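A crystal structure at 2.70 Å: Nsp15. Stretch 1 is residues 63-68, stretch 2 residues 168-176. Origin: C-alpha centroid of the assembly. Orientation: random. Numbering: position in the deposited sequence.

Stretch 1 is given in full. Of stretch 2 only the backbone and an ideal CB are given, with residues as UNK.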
ATOM      1  N   VAL A  63      15.747 -19.537 -18.749  1.00 36.50           N
ATOM      2  CA  VAL A  63      16.464 -18.783 -19.748  1.00 35.79           C
ATOM      3  C   VAL A  63      16.774 -19.620 -20.974  1.00 35.09           C
ATOM      4  O   VAL A  63      17.902 -20.047 -21.190  1.00 33.85           O
ATOM      5  CB  VAL A  63      17.734 -18.195 -19.156  1.00 36.02           C
ATOM      6  CG1 VAL A  63      18.424 -17.267 -20.172  1.00 36.91           C
ATOM      7  CG2 VAL A  63      17.342 -17.428 -17.918  1.00 37.53           C
ATOM      8  N   ARG A  64      15.752 -19.824 -21.788  1.00 35.42           N
ATOM      9  CA  ARG A  64      15.841 -20.684 -22.969  1.00 37.93           C
ATOM     10  C   ARG A  64      14.724 -20.291 -23.887  1.00 35.23           C
ATOM     11  O   ARG A  64      13.778 -19.663 -23.446  1.00 37.33           O
ATOM     12  CB  ARG A  64      15.646 -22.153 -22.572  1.00 39.73           C
ATOM     13  CG  ARG A  64      14.475 -22.339 -21.621  1.00 42.30           C
ATOM     14  CD  ARG A  64      13.888 -23.737 -21.575  1.00 42.47           C
ATOM     15  NE  ARG A  64      14.677 -24.666 -20.789  1.00 40.86           N
ATOM     16  CZ  ARG A  64      14.166 -25.564 -19.951  1.00 41.51           C
ATOM     17  NH1 ARG A  64      12.854 -25.682 -19.753  1.00 39.37           N
ATOM     18  NH2 ARG A  64      14.989 -26.367 -19.302  1.00 42.54           N
ATOM     19  N   SER A  65      14.804 -20.671 -25.148  1.00 35.69           N
ATOM     20  CA  SER A  65      13.706 -20.388 -26.074  1.00 36.07           C
ATOM     21  C   SER A  65      12.526 -21.308 -25.799  1.00 37.29           C
ATOM     22  O   SER A  65      12.664 -22.384 -25.202  1.00 38.96           O
ATOM     23  CB  SER A  65      14.149 -20.557 -27.521  1.00 37.52           C
ATOM     24  OG  SER A  65      14.625 -21.873 -27.769  1.00 37.31           O
ATOM     25  N   HIS A  66      11.351 -20.883 -26.219  1.00 37.31           N
ATOM     26  CA  HIS A  66      10.184 -21.740 -26.099  1.00 38.20           C
ATOM     27  C   HIS A  66       9.121 -21.272 -27.065  1.00 38.20           C
ATOM     28  O   HIS A  66       9.180 -20.126 -27.524  1.00 42.60           O
ATOM     29  CB  HIS A  66       9.655 -21.766 -24.658  1.00 37.28           C
ATOM     30  CG  HIS A  66       9.309 -20.423 -24.097  1.00 38.75           C
ATOM     31  ND1 HIS A  66       8.067 -19.851 -24.250  1.00 39.30           N
ATOM     32  CD2 HIS A  66      10.034 -19.556 -23.350  1.00 43.55           C
ATOM     33  CE1 HIS A  66       8.045 -18.678 -23.637  1.00 43.54           C
ATOM     34  NE2 HIS A  66       9.226 -18.475 -23.078  1.00 45.54           N
ATOM     35  N   PRO A  67       8.156 -22.146 -27.391  1.00 36.13           N
ATOM     36  CA  PRO A  67       6.999 -21.746 -28.194  1.00 36.13           C
ATOM     37  C   PRO A  67       6.305 -20.556 -27.592  1.00 37.35           C
ATOM     38  O   PRO A  67       6.303 -20.401 -26.377  1.00 39.43           O
ATOM     39  CB  PRO A  67       6.082 -22.967 -28.149  1.00 36.16           C
ATOM     40  CG  PRO A  67       6.993 -24.121 -27.906  1.00 36.84           C
ATOM     41  CD  PRO A  67       8.177 -23.594 -27.128  1.00 37.76           C
ATOM     42  N   ASP A  68       5.734 -19.700 -28.428  1.00 40.24           N
ATOM     43  CA  ASP A  68       5.159 -18.455 -27.915  1.00 42.43           C
ATOM     44  C   ASP A  68       3.928 -18.770 -27.067  1.00 39.11           C
ATOM     45  O   ASP A  68       3.216 -19.745 -27.316  1.00 40.86           O
ATOM     46  CB  ASP A  68       4.841 -17.475 -29.061  1.00 45.97           C
ATOM     47  CG  ASP A  68       4.475 -16.071 -28.558  1.00 49.31           C
ATOM     48  OD1 ASP A  68       4.702 -15.784 -27.350  1.00 51.06           O
ATOM     49  OD2 ASP A  68       3.959 -15.264 -29.374  1.00 46.47           O
ATOM     50  N   UNK A 168      21.169 -20.228 -32.240  1.00 41.03           N
ATOM     51  CA  UNK A 168      21.853 -21.098 -31.276  1.00 41.16           C
ATOM     52  C   UNK A 168      20.983 -21.506 -30.086  1.00 39.04           C
ATOM     53  O   UNK A 168      21.470 -22.109 -29.136  1.00 38.05           O
ATOM     54  CB  UNK A 168      23.110 -20.395 -30.758  1.00 41.16           C
ATOM     55  N   UNK A 169      19.703 -21.184 -30.143  1.00 38.05           N
ATOM     56  CA  UNK A 169      18.700 -21.819 -29.307  1.00 38.72           C
ATOM     57  C   UNK A 169      17.783 -22.448 -30.312  1.00 36.57           C
ATOM     58  O   UNK A 169      17.702 -21.977 -31.432  1.00 35.19           O
ATOM     59  CB  UNK A 169      17.982 -20.852 -28.363  1.00 38.72           C
ATOM     60  N   UNK A 170      17.079 -23.504 -29.926  1.00 35.42           N
ATOM     61  CA  UNK A 170      16.121 -24.069 -30.863  1.00 34.45           C
ATOM     62  C   UNK A 170      14.954 -23.120 -31.144  1.00 37.30           C
ATOM     63  O   UNK A 170      14.542 -22.334 -30.276  1.00 38.72           O
ATOM     64  CB  UNK A 170      15.591 -25.399 -30.323  1.00 34.45           C
ATOM     65  N   UNK A 171      14.442 -23.190 -32.368  1.00 39.32           N
ATOM     66  CA  UNK A 171      13.279 -22.415 -32.805  1.00 38.03           C
ATOM     67  C   UNK A 171      12.159 -23.357 -33.300  1.00 39.64           C
ATOM     68  O   UNK A 171      10.955 -23.102 -33.131  1.00 38.42           O
ATOM     69  CB  UNK A 171      13.680 -21.434 -33.909  1.00 38.03           C
ATOM     70  N   UNK A 172      12.545 -24.458 -33.929  1.00 43.80           N
ATOM     71  CA  UNK A 172      11.554 -25.404 -34.414  1.00 43.33           C
ATOM     72  C   UNK A 172      11.226 -26.378 -33.293  1.00 41.84           C
ATOM     73  O   UNK A 172      12.059 -27.228 -32.917  1.00 39.49           O
ATOM     74  CB  UNK A 172      12.054 -26.143 -35.657  1.00 43.33           C
ATOM     75  N   UNK A 173      10.013 -26.258 -32.763  1.00 40.61           N
ATOM     76  CA  UNK A 173       9.609 -27.121 -31.664  1.00 43.96           C
ATOM     77  C   UNK A 173       8.637 -28.174 -32.146  1.00 45.89           C
ATOM     78  O   UNK A 173       7.831 -27.920 -33.035  1.00 48.00           O
ATOM     79  CB  UNK A 173       8.985 -26.302 -30.532  1.00 43.96           C
ATOM     80  N   UNK A 174       8.780 -29.372 -31.583  1.00 45.26           N
ATOM     81  CA  UNK A 174       7.916 -30.488 -31.868  1.00 44.07           C
ATOM     82  C   UNK A 174       7.131 -30.651 -30.585  1.00 44.48           C
ATOM     83  O   UNK A 174       7.693 -30.817 -29.497  1.00 43.98           O
ATOM     84  CB  UNK A 174       8.676 -31.752 -32.276  1.00 44.07           C
ATOM     85  N   UNK A 175       5.821 -30.564 -30.744  1.00 46.64           N
ATOM     86  CA  UNK A 175       4.885 -30.340 -29.671  1.00 46.94           C
ATOM     87  C   UNK A 175       3.921 -31.494 -29.574  1.00 48.07           C
ATOM     88  O   UNK A 175       3.270 -31.841 -30.565  1.00 50.63           O
ATOM     89  CB  UNK A 175       4.132 -29.024 -29.872  1.00 46.94           C
ATOM     90  N   UNK A 176       3.814 -32.088 -28.390  1.00 46.60           N
ATOM     91  CA  UNK A 176       2.954 -33.258 -28.215  1.00 45.53           C
ATOM     92  C   UNK A 176       1.904 -32.970 -27.180  1.00 42.19           C
ATOM     93  O   UNK A 176       2.116 -32.201 -26.257  1.00 40.86           O
ATOM     94  CB  UNK A 176       3.768 -34.490 -27.815  1.00 45.53           C
TER

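Position 168 has nothing of stretch 1 within 5.5 Å of its ideal CB. Its backbone angles are -110/8. Stretch 1 sets no limit here, and a polar or charged residue would do as well as any. The residue is Lys168, which makes no contact with stretch 1.

Position 169 points its CB toward stretch 1. The ideal CB lies 3.6 Å from Ser65 OG, and the CA of 169 is 6.1 Å from the CA of Ser65. The backbone is extended, at -119/154. The N of Ser65, a donor, lies within reach of a longer side chain. The O of Val63, an acceptor, is further off, and an amide that takes the N could reach it only through a water. Gln reaches further than Asn; a Glu could take the donor, and a Lys or Arg could seek the carbonyl. The residue is Gln169. Its chi1 and chi2 are both m. OE1 accepts a weak hydrogen bond from Ser65 N, with 3.4 Å between the two atoms and a nearly straight N-H...O angle of 164°. NE2 donates to a water, 2.9 Å from NE2. The water oxygen, which donates to Val63 O, is 2.5 Å from that atom. The two ends of the amide thus meet a donor and, through water, an acceptor.

Position 170 sets its CB sideways, with the ideal CB 4.5 Å from Ser65 OG. Its own carbonyl does the more telling work. Ser65 OG donates a hydrogen bond to the O of 170, 2.6 Å away, and any residue could supply that acceptor. Phi of -67 and psi of 147 permit proline, though a small or medium side chain would also fit. The residue is Pro170. Its CD lies 3.4 Å from Ser65 OG, so the ring packs beside the same hydroxyl.

Position 171 points its CB away, and position 172 is out of reach. Stretch 1 sets no limit on either, so apolar, polar or charged residues would all suit. They are Val171 and Lys172.

Position 173 turns its CB toward stretch 1 again, with the ideal CB 4.0 Å from Pro67 CG. The proline ring offers an apolar surface, which would suit Leu, Ile, Met or an aromatic. The residue is Phe173, with chi1 m and chi2 96°. Pro67 CD lies over one face of the ring, 3.8 Å from the centroid of the Phe173 ring and 14° off the normal, a CH-pi contact. Ser65 OG meets the ring at its edge, 3.5 Å from Phe173 CZ. The ring therefore touches both residues.

Position 174 is out of reach of stretch 1. Its angles, -110/122, are those of a strand. Beta-branched or aromatic residues would suit a strand, and stretch 1 does not choose among them. It is Tyr174.

Position 175 points toward stretch 1, but its ideal CB has nothing within 5.5 Å. A short side chain would stop short of Pro67; Leu, Met or Phe could reach it. The residue is Leu175, with chi1 m and chi2 t. Its CD2 packs 3.8 Å from Pro67 CG.

Position 176 is out of reach and still in the strand, so the same kinds would suit. It is Tyr176, whose OH is hydrogen-bonded elsewhere in the structure.

Stretch 2, residues 168-176: KQPVKFYLY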
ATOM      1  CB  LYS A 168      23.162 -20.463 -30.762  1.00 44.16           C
ATOM      2  CG  LYS A 168      24.274 -20.199 -31.785  1.00 45.64           C
ATOM      3  CD  LYS A 168      24.310 -21.122 -33.009  1.00 47.83           C
ATOM      4  CE  LYS A 168      24.600 -22.582 -32.665  1.00 50.16           C
ATOM      5  NZ  LYS A 168      26.056 -22.880 -32.646  1.00 48.45           N
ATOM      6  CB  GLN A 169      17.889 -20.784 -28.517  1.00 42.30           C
ATOM      7  CG  GLN A 169      18.627 -20.117 -27.363  1.00 43.56           C
ATOM      8  CD  GLN A 169      18.736 -20.986 -26.109  1.00 42.35           C
ATOM      9  OE1 GLN A 169      17.934 -21.879 -25.873  1.00 46.44           O
ATOM     10  NE2 GLN A 169      19.726 -20.701 -25.293  1.00 43.55           N
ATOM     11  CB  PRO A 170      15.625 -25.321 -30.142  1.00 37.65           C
ATOM     12  CG  PRO A 170      15.853 -25.070 -28.671  1.00 36.48           C
ATOM     13  CD  PRO A 170      17.063 -24.161 -28.606  1.00 35.88           C
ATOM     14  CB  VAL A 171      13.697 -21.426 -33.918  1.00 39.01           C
ATOM     15  CG1 VAL A 171      12.497 -20.664 -34.464  1.00 40.90           C
ATOM     16  CG2 VAL A 171      14.739 -20.455 -33.400  1.00 36.36           C
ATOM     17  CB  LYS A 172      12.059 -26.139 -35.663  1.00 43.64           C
ATOM     18  CG  LYS A 172      11.040 -27.114 -36.261  1.00 44.68           C
ATOM     19  CD  LYS A 172      10.376 -26.625 -37.534  1.00 45.12           C
ATOM     20  CE  LYS A 172       9.793 -25.235 -37.431  1.00 45.36           C
ATOM     21  NZ  LYS A 172       9.034 -24.981 -38.676  1.00 44.75           N
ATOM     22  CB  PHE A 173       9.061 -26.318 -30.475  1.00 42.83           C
ATOM     23  CG  PHE A 173      10.133 -25.590 -29.709  1.00 42.90           C
ATOM     24  CD1 PHE A 173      10.417 -24.244 -29.978  1.00 42.77           C
ATOM     25  CD2 PHE A 173      10.895 -26.258 -28.756  1.00 41.42           C
ATOM     26  CE1 PHE A 173      11.417 -23.575 -29.284  1.00 45.31           C
ATOM     27  CE2 PHE A 173      11.896 -25.595 -28.052  1.00 41.19           C
ATOM     28  CZ  PHE A 173      12.161 -24.256 -28.316  1.00 44.90           C
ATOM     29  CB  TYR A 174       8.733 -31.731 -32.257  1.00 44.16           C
ATOM     30  CG  TYR A 174       9.603 -31.472 -33.469  1.00 48.76           C
ATOM     31  CD1 TYR A 174       9.081 -31.537 -34.754  1.00 50.99           C
ATOM     32  CD2 TYR A 174      10.949 -31.109 -33.335  1.00 55.43           C
ATOM     33  CE1 TYR A 174       9.874 -31.288 -35.873  1.00 49.98           C
ATOM     34  CE2 TYR A 174      11.749 -30.852 -34.452  1.00 53.97           C
ATOM     35  CZ  TYR A 174      11.199 -30.945 -35.721  1.00 51.76           C
ATOM     36  OH  TYR A 174      11.966 -30.685 -36.834  1.00 48.21           O
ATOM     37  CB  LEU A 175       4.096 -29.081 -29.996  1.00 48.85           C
ATOM     38  CG  LEU A 175       4.939 -27.808 -29.920  1.00 50.93           C
ATOM     39  CD1 LEU A 175       4.387 -26.762 -30.864  1.00 53.59           C
ATOM     40  CD2 LEU A 175       4.995 -27.276 -28.495  1.00 50.46           C
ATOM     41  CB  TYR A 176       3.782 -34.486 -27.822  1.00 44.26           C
ATOM     42  CG  TYR A 176       4.865 -34.791 -28.823  1.00 42.47           C
ATOM     43  CD1 TYR A 176       4.702 -35.800 -29.758  1.00 45.96           C
ATOM     44  CD2 TYR A 176       6.028 -34.049 -28.871  1.00 42.16           C
ATOM     45  CE1 TYR A 176       5.671 -36.077 -30.714  1.00 43.05           C
ATOM     46  CE2 TYR A 176       7.009 -34.320 -29.821  1.00 44.17           C
ATOM     47  CZ  TYR A 176       6.820 -35.343 -30.745  1.00 42.01           C
ATOM     48  OH  TYR A 176       7.777 -35.655 -31.688  1.00 40.28           O
TER
HETATM   49  O   HOH W   1      19.287 -21.559 -22.557  1.00 31.54           O
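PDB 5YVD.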